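Local coordinates for single-stranded DNA-binding protein (Thermotoga maritima, PDB 1Z9F) that probably binds single-stranded DNA as a homotetramer of OB-fold subunits, at residues Asn17-Ile22 with Asp63-Val68. Residues are numbered along the deposited sequence; the frame is centred on the assembly and turned at random.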
# COMPACT_ATOMS: atom_id res chain seq x y z
N ASN A 17 8.96 -3.75 -1.09
CA ASN A 17 7.60 -3.40 -0.69
C ASN A 17 7.71 -2.30 0.33
O ASN A 17 8.13 -2.55 1.42
CB ASN A 17 6.91 -4.64 -0.13
CG ASN A 17 5.54 -4.36 0.42
OD1 ASN A 17 5.24 -3.26 0.86
ND2 ASN A 17 4.70 -5.40 0.43
N LYS A 18 7.35 -1.08 -0.03
CA LYS A 18 7.49 0.03 0.86
C LYS A 18 6.30 0.92 0.76
O LYS A 18 5.92 1.35 -0.34
CB LYS A 18 8.72 0.80 0.41
CG LYS A 18 9.20 1.85 1.33
CD LYS A 18 9.23 1.36 2.64
CE LYS A 18 10.10 2.08 3.55
NZ LYS A 18 10.12 1.27 4.84
N ILE A 19 5.70 1.22 1.91
CA ILE A 19 4.62 2.19 1.92
C ILE A 19 4.89 3.30 2.96
O ILE A 19 5.33 3.04 4.04
CB ILE A 19 3.20 1.53 2.06
CG1 ILE A 19 2.11 2.58 1.78
CG2 ILE A 19 2.98 0.90 3.43
CD1 ILE A 19 0.79 2.03 1.56
N ILE A 20 4.65 4.55 2.55
CA ILE A 20 4.79 5.71 3.40
C ILE A 20 3.51 6.50 3.29
O ILE A 20 3.12 6.92 2.20
CB ILE A 20 5.95 6.60 2.97
CG1 ILE A 20 7.23 5.77 2.93
CG2 ILE A 20 6.04 7.82 3.87
CD1 ILE A 20 8.38 6.45 2.28
N LEU A 21 2.87 6.70 4.44
CA LEU A 21 1.56 7.34 4.54
C LEU A 21 1.70 8.42 5.58
O LEU A 21 2.46 8.25 6.52
CB LEU A 21 0.50 6.34 5.00
CG LEU A 21 0.36 5.09 4.12
CD1 LEU A 21 -0.42 4.04 4.78
CD2 LEU A 21 -0.23 5.45 2.76
N ILE A 22 1.02 9.54 5.37
CA ILE A 22 0.81 10.55 6.41
C ILE A 22 -0.70 10.80 6.52
O ILE A 22 -1.33 11.24 5.56
CB ILE A 22 1.52 11.87 6.11
CG1 ILE A 22 3.03 11.68 6.16
CG2 ILE A 22 1.13 12.92 7.12
CD1 ILE A 22 3.82 12.89 5.74
N ASP A 63 -8.69 7.57 1.77
CA ASP A 63 -8.27 6.18 1.85
C ASP A 63 -7.98 5.85 3.30
O ASP A 63 -7.22 6.57 3.97
CB ASP A 63 -7.01 5.97 1.03
CG ASP A 63 -7.28 5.97 -0.43
OD1 ASP A 63 -8.07 5.12 -0.87
OD2 ASP A 63 -6.70 6.81 -1.14
N PHE A 64 -8.56 4.76 3.77
CA PHE A 64 -8.35 4.29 5.14
C PHE A 64 -7.42 3.09 5.14
O PHE A 64 -7.55 2.18 4.31
CB PHE A 64 -9.69 3.95 5.79
CG PHE A 64 -10.53 5.16 6.07
CD1 PHE A 64 -10.39 5.85 7.27
CD2 PHE A 64 -11.45 5.63 5.14
CE1 PHE A 64 -11.15 6.98 7.54
CE2 PHE A 64 -12.22 6.76 5.41
CZ PHE A 64 -12.07 7.43 6.60
N PHE A 65 -6.48 3.10 6.08
CA PHE A 65 -5.48 2.05 6.19
C PHE A 65 -5.40 1.50 7.61
O PHE A 65 -5.18 2.25 8.55
CB PHE A 65 -4.10 2.62 5.80
CG PHE A 65 -4.03 3.13 4.38
CD1 PHE A 65 -4.34 4.44 4.08
CD2 PHE A 65 -3.64 2.29 3.35
CE1 PHE A 65 -4.28 4.89 2.81
CE2 PHE A 65 -3.57 2.75 2.07
CZ PHE A 65 -3.90 4.04 1.79
N ARG A 66 -5.56 0.19 7.75
CA ARG A 66 -5.24 -0.49 9.02
C ARG A 66 -3.72 -0.53 9.22
O ARG A 66 -3.03 -1.15 8.43
CB ARG A 66 -5.79 -1.92 9.01
CG ARG A 66 -5.57 -2.70 10.31
CD ARG A 66 -6.47 -3.91 10.42
N ILE A 67 -3.21 0.16 10.26
CA ILE A 67 -1.79 0.10 10.66
C ILE A 67 -1.57 -0.92 11.81
O ILE A 67 -2.26 -0.89 12.82
CB ILE A 67 -1.25 1.49 11.16
CG1 ILE A 67 -1.64 2.66 10.24
CG2 ILE A 67 0.26 1.46 11.35
CD1 ILE A 67 -1.34 2.46 8.80
N VAL A 68 -0.59 -1.80 11.62
CA VAL A 68 -0.15 -2.74 12.64
C VAL A 68 1.26 -2.40 13.11
O VAL A 68 2.14 -2.15 12.29
CB VAL A 68 -0.14 -4.20 12.11
CG1 VAL A 68 -0.13 -5.19 13.26
CG2 VAL A 68 -1.33 -4.45 11.24
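In the core of the OB fold, strand segments 17-22 and 63-68 face each other without pairing and meet only through apolar side chains, chiefly Leu21 and Phe65. The segment axes come no closer than 10.0 Å and make an angle of 115°, so the two strands pass well askew across the hydrophobic interior. Leu21 CD1 sits over one face of the Phe65 ring in a CH-pi contact, 4.0 Å from the ring centroid, while CD2 of the same leucine reaches the far end of the ring at CZ, also 4.0 Å away. Both branches thus follow the ring along its length. With CG anti to the carbonyl carbon (chi1 -61°), the Phe65 ring is directed into the interior and presents one face to Leu21. Ile19 CD1 approaches the ring obliquely, 4.4 Å from Phe65 CE2. Replacing Phe65 with an alanine would probably open a gap beneath both Leu21 methyls and leave Ile19 CD1 without its aromatic neighbour. Val47 of strand 39-48 and Met95 of the second subunit also pack on Phe65, and the 17-22 segment pairs antiparallel with a strand of that subunit, placing this core beside the interface. Leu21 CD1 additionally touches Ile67 CD1, at 4.4 Å.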